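Ribokinase, putative (Burkholderia thailandensis, PDB 3B1N) probably phosphorylates nucleosides as a kinase of the pfkB (ribokinase) family, and binds the nucleoside analogue mizoribine together with ADP. Local coordinates at residues Arg22-Pro27 and Ile33-Leu38; Arg241-Ile246 and Asp300-Thr305. One frame throughout, in Å; residues are numbered along the deposited sequence. Where two conformers were deposited one is given.

How the interactions relate
The two contacts lie apart in one chain, their centres about 31 Å from each other and their nearest atoms about 10 Å, without touching. Interaction 1 joins a loop to the short strand 35-38, which reaches over to the second subunit, where Ser36 meets the mizoribine held by that subunit. Interaction 2 belongs to the nucleotide side: Ala242 of 241-246 is part of the ADP pocket, and the Arg241 side chain lies about 7 Å from a bound ADP, too far to touch it. They border ligands of different sites. The first is an apolar contact that continues into the dimer interface; the second is a polar, largely water-mediated contact on the surface of its own subunit.

Interaction 1 of 2, residues Arg22-Pro27 and Ile33-Leu38; sequences REHILP and INLSFL. With MZR (5-hydroxy-1-(beta-D-ribofuranosyl)-1H-imidazole-4-carboxamide), chain C.
His24 and Leu35 both set CG anti to their own carbonyl carbon (chi1 -62° and -67°), and the two side chains meet at about a right angle. Methyl CD2 of Leu35 sits over one face of the imidazole, displaced toward its rim, in a CH-pi contact 4.1 Å from the ring centroid; from CD2 to His24 CG is 3.8 Å. Beside this pair, Ile33 turns CG1 anti to the backbone N (chi1 180°), which lays CG1 3.6 Å from His24 O and brings CD1 to 4.0 Å from His24 CB. Ile25 adds a looser apolar touch, CG2 to Ile33 CB at 4.3 Å. One step past Leu35, Ser36 faces the mizoribine: OG stands 2.9 Å from both O6 and N7 of the ligand, and both acceptors lie within reach of its one proton. The same mizoribine is hydrogen-bonded by Asp12 and Asp253 of the second subunit. The His24 and Phe17 rings also meet edge-to-face, while Leu35 touches Phe17 and Phe21. Segment 22-27 belongs to the loop after strand 10-16; consistent with the dimer-forming lid of ribokinase-type kinases, strand 35-38 pairs in a parallel beta ladder with a strand of the second subunit, extending a sheet across the interface.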
# COMPACT_ATOMS: atom_id res chain seq x y z
N ARG B 22 4.98 -4.26 -12.18
CA ARG B 22 5.27 -5.37 -13.04
C ARG B 22 6.76 -5.69 -13.14
O ARG B 22 7.11 -6.81 -13.47
CB ARG B 22 4.76 -5.09 -14.46
CG ARG B 22 3.23 -5.21 -14.53
CD ARG B 22 2.74 -4.77 -15.95
NE ARG B 22 1.26 -4.79 -16.04
CZ ARG B 22 0.55 -5.79 -16.52
NH1 ARG B 22 1.15 -6.90 -16.92
NH2 ARG B 22 -0.78 -5.65 -16.58
N GLU B 23 7.61 -4.68 -12.92
CA GLU B 23 9.06 -4.86 -13.03
C GLU B 23 9.64 -5.45 -11.77
O GLU B 23 10.85 -5.67 -11.70
CB GLU B 23 9.73 -3.52 -13.33
CG GLU B 23 9.29 -2.94 -14.68
CD GLU B 23 9.85 -1.56 -14.90
OE1 GLU B 23 10.86 -1.16 -14.26
OE2 GLU B 23 9.27 -0.82 -15.72
N HIS B 24 8.78 -5.70 -10.76
CA HIS B 24 9.31 -6.11 -9.42
C HIS B 24 8.61 -7.33 -8.91
O HIS B 24 8.82 -7.70 -7.74
CB HIS B 24 9.19 -4.97 -8.44
CG HIS B 24 9.99 -3.78 -8.86
ND1 HIS B 24 11.34 -3.66 -8.58
CD2 HIS B 24 9.66 -2.69 -9.61
CE1 HIS B 24 11.80 -2.53 -9.12
NE2 HIS B 24 10.80 -1.94 -9.75
N ILE B 25 7.78 -7.97 -9.73
CA ILE B 25 7.13 -9.23 -9.34
C ILE B 25 7.97 -10.40 -9.77
O ILE B 25 8.44 -10.48 -10.93
CB ILE B 25 5.65 -9.33 -9.82
CG1 ILE B 25 5.55 -9.31 -11.34
CG2 ILE B 25 4.77 -8.28 -9.11
CD1 ILE B 25 4.04 -9.51 -11.79
N LEU B 26 8.23 -11.30 -8.81
CA LEU B 26 9.04 -12.50 -9.03
C LEU B 26 8.18 -13.72 -8.62
O LEU B 26 8.25 -14.23 -7.47
CB LEU B 26 10.37 -12.41 -8.27
CG LEU B 26 11.38 -11.32 -8.64
CD1 LEU B 26 12.60 -11.37 -7.76
CD2 LEU B 26 11.76 -11.49 -10.12
N PRO B 27 7.34 -14.21 -9.53
CA PRO B 27 6.42 -15.26 -9.13
C PRO B 27 7.09 -16.55 -8.68
O PRO B 27 6.46 -17.34 -7.96
CB PRO B 27 5.58 -15.54 -10.39
CG PRO B 27 5.81 -14.40 -11.30
CD PRO B 27 7.10 -13.72 -10.91
N ILE B 33 6.67 -9.92 -4.19
CA ILE B 33 7.15 -8.55 -4.33
C ILE B 33 7.51 -7.99 -2.97
O ILE B 33 6.73 -8.14 -2.03
CB ILE B 33 6.10 -7.62 -5.09
CG1 ILE B 33 6.67 -6.22 -5.19
CG2 ILE B 33 4.71 -7.66 -4.39
CD1 ILE B 33 5.92 -5.32 -6.23
N ASN B 34 8.67 -7.33 -2.87
CA ASN B 34 9.03 -6.56 -1.71
C ASN B 34 9.50 -5.23 -2.26
O ASN B 34 10.35 -5.24 -3.19
CB ASN B 34 10.24 -7.15 -0.97
CG ASN B 34 9.93 -8.36 -0.10
OD1 ASN B 34 10.93 -8.93 0.37
ND2 ASN B 34 8.66 -8.78 0.11
N LEU B 35 8.97 -4.12 -1.76
CA LEU B 35 9.53 -2.81 -2.10
C LEU B 35 9.65 -2.00 -0.82
O LEU B 35 8.82 -2.14 0.08
CB LEU B 35 8.59 -2.02 -3.05
CG LEU B 35 8.40 -2.57 -4.45
CD1 LEU B 35 7.27 -1.78 -5.10
CD2 LEU B 35 9.73 -2.45 -5.26
N SER B 36 10.61 -1.09 -0.75
CA SER B 36 10.67 -0.12 0.33
C SER B 36 11.28 1.11 -0.30
O SER B 36 12.43 1.09 -0.76
CB SER B 36 11.47 -0.66 1.55
OG SER B 36 11.40 0.28 2.65
N PHE B 37 10.50 2.18 -0.32
CA PHE B 37 10.89 3.38 -1.06
C PHE B 37 10.67 4.60 -0.18
O PHE B 37 9.75 4.63 0.67
CB PHE B 37 10.15 3.48 -2.41
CG PHE B 37 8.64 3.45 -2.31
CD1 PHE B 37 7.91 4.65 -2.25
CD2 PHE B 37 7.94 2.23 -2.31
CE1 PHE B 37 6.47 4.63 -2.19
CE2 PHE B 37 6.54 2.22 -2.23
CZ PHE B 37 5.81 3.43 -2.16
N LEU B 38 11.52 5.62 -0.36
CA LEU B 38 11.40 6.82 0.47
C LEU B 38 10.23 7.68 0.06
O LEU B 38 9.92 7.86 -1.15
CB LEU B 38 12.67 7.70 0.38
CG LEU B 38 13.92 7.20 1.09
CD1 LEU B 38 14.87 8.41 1.17
CD2 LEU B 38 13.73 6.56 2.48
N1 MZR C . 15.00 0.90 6.00
O3 MZR C . 13.96 -0.35 8.14
C4 MZR C . 12.87 -0.52 7.26
C5 MZR C . 12.81 -0.02 5.90
C6 MZR C . 13.93 0.70 5.27
O6 MZR C . 13.79 1.08 4.08
N7 MZR C . 11.59 -0.42 5.46
C8 MZR C . 10.92 -1.09 6.46
N9 MZR C . 11.71 -1.10 7.59
C1' MZR C . 11.39 -1.79 8.86
C2' MZR C . 10.04 -1.51 9.46
O2' MZR C . 10.20 -0.43 10.38
C3' MZR C . 9.60 -2.88 10.02
O3' MZR C . 9.46 -2.87 11.47
C4' MZR C . 10.68 -3.86 9.60
O4' MZR C . 11.30 -3.16 8.49
C5' MZR C . 10.11 -5.17 9.06
O5' MZR C . 11.06 -6.30 8.80

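Interaction 2 of 2, residues Arg241-Ile246 and Asp300-Thr305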
# COMPACT_ATOMS: atom_id res chain seq x y z
N ARG B 241 -2.28 13.08 -24.49
CA ARG B 241 -0.90 13.04 -23.96
C ARG B 241 -0.76 13.90 -22.73
O ARG B 241 -1.05 15.09 -22.75
CB ARG B 241 0.11 13.49 -25.05
CG ARG B 241 1.57 13.34 -24.66
CD ARG B 241 2.42 12.95 -25.86
NE ARG B 241 3.16 11.71 -25.56
CZ ARG B 241 2.73 10.47 -25.84
NH1 ARG B 241 3.48 9.42 -25.52
NH2 ARG B 241 1.56 10.28 -26.45
N ALA B 242 -0.29 13.29 -21.64
CA ALA B 242 -0.11 14.00 -20.39
C ALA B 242 1.08 14.92 -20.48
O ALA B 242 2.12 14.50 -21.02
CB ALA B 242 0.15 12.98 -19.27
N GLU B 243 0.95 16.11 -19.90
CA GLU B 243 2.10 17.03 -19.87
C GLU B 243 3.24 16.42 -19.05
O GLU B 243 4.42 16.61 -19.41
CB GLU B 243 1.73 18.43 -19.36
CG GLU B 243 0.54 19.09 -20.10
CD GLU B 243 0.88 19.68 -21.46
OE1 GLU B 243 1.23 18.91 -22.40
OE2 GLU B 243 0.74 20.92 -21.60
N ARG B 244 2.89 15.67 -18.00
CA ARG B 244 3.85 14.88 -17.21
C ARG B 244 2.97 13.92 -16.42
O ARG B 244 1.76 14.16 -16.29
CB ARG B 244 4.70 15.77 -16.30
CG ARG B 244 3.89 16.57 -15.29
CD ARG B 244 4.69 17.66 -14.50
NE ARG B 244 3.81 18.24 -13.47
CZ ARG B 244 4.19 18.94 -12.39
NH1 ARG B 244 5.49 19.20 -12.13
NH2 ARG B 244 3.27 19.39 -11.55
N VAL B 245 3.57 12.85 -15.93
CA VAL B 245 2.88 11.88 -15.08
C VAL B 245 3.41 11.96 -13.67
O VAL B 245 4.56 11.54 -13.35
CB VAL B 245 3.03 10.43 -15.61
CG1 VAL B 245 2.39 9.41 -14.64
CG2 VAL B 245 2.42 10.31 -17.06
N ILE B 246 2.59 12.51 -12.80
CA ILE B 246 2.94 12.68 -11.39
C ILE B 246 2.21 11.67 -10.52
O ILE B 246 2.83 10.96 -9.69
CB ILE B 246 2.65 14.12 -10.96
CG1 ILE B 246 3.49 15.12 -11.78
CG2 ILE B 246 2.89 14.30 -9.49
CD1 ILE B 246 5.01 14.95 -11.57
N ASP B 300 -11.13 24.16 -22.42
CA ASP B 300 -11.56 24.28 -23.82
C ASP B 300 -10.39 24.41 -24.80
O ASP B 300 -10.42 23.77 -25.84
CB ASP B 300 -12.53 25.44 -24.01
CG ASP B 300 -13.92 25.15 -23.44
OD1 ASP B 300 -14.26 23.98 -23.11
OD2 ASP B 300 -14.68 26.15 -23.35
N ALA B 301 -9.38 25.17 -24.39
CA ALA B 301 -8.17 25.35 -25.25
C ALA B 301 -7.42 24.04 -25.42
O ALA B 301 -6.98 23.69 -26.52
CB ALA B 301 -7.27 26.43 -24.68
N ARG B 302 -7.27 23.26 -24.34
CA ARG B 302 -6.59 21.99 -24.44
C ARG B 302 -7.41 20.94 -25.21
O ARG B 302 -6.85 20.08 -25.90
CB ARG B 302 -6.28 21.45 -23.03
CG ARG B 302 -5.16 22.19 -22.27
CD ARG B 302 -3.74 21.75 -22.76
NE ARG B 302 -3.44 20.31 -22.57
CZ ARG B 302 -2.92 19.78 -21.46
NH1 ARG B 302 -2.64 20.56 -20.41
NH2 ARG B 302 -2.67 18.47 -21.41
N PHE B 303 -8.75 21.02 -25.13
CA PHE B 303 -9.58 20.12 -25.89
C PHE B 303 -9.37 20.40 -27.40
O PHE B 303 -9.17 19.48 -28.17
CB PHE B 303 -11.08 20.31 -25.53
CG PHE B 303 -11.98 19.29 -26.18
CD1 PHE B 303 -12.50 18.18 -25.46
CD2 PHE B 303 -12.32 19.38 -27.53
CE1 PHE B 303 -13.30 17.20 -26.07
CE2 PHE B 303 -13.11 18.42 -28.13
CZ PHE B 303 -13.63 17.30 -27.42
N GLU B 304 -9.37 21.70 -27.74
CA GLU B 304 -9.14 22.12 -29.12
C GLU B 304 -7.78 21.64 -29.62
O GLU B 304 -7.69 21.12 -30.72
CB GLU B 304 -9.24 23.64 -29.22
CG GLU B 304 -10.64 24.13 -29.24
CD GLU B 304 -11.12 24.40 -30.67
OE1 GLU B 304 -12.25 24.92 -30.80
OE2 GLU B 304 -10.38 24.09 -31.64
N THR B 305 -6.73 21.81 -28.81
CA THR B 305 -5.39 21.35 -29.21
C THR B 305 -5.34 19.85 -29.41
O THR B 305 -4.77 19.37 -30.38
CB THR B 305 -4.34 21.77 -28.22
OG1 THR B 305 -4.29 23.20 -28.21
CG2 THR B 305 -2.98 21.24 -28.64
O HOH W 1 -1.78 17.48 -23.89
O HOH W 2 -1.60 16.87 -18.76
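Atom NH2 of Arg302 is gripped by two waters that tie its helix to the backbone of Glu243 and Arg241. In this ribokinase fold the contact joins helix 296-307, near the C-terminus, to the loop that leads from strand 233-237 to helix 251-264. Water 2 lies at the edge of the guanidinium, in its plane, 3.3 Å from Arg302 NH2, and also accepts from Glu243 N at 2.9 Å. With chi2 (-79°) and chi3 (-61°) both bent, the Arg302 chain curls and presents NH2 to the two waters. Glu243 comes from the opposite direction and lies over one face of the guanidinium, displaced toward its rim. Its carboxylate plane is turned 37° from the guanidinium, and OE2 stands well out of the guanidinium plane, making a long ion pair of charges alone, 3.6 Å from Arg302 NH1; since Glu243 was modelled in two conformers, this pairing is doubtful. The Arg302 side chain also rests on Leu282 of helix 269-284, and Ala242 and Val245 touch the bound ADP. Water 1 accepts from Arg302 NH2 at 2.8 Å and donates to Arg241 O at 2.7 Å, bridging a gap of 4.0 Å between that O and NH2.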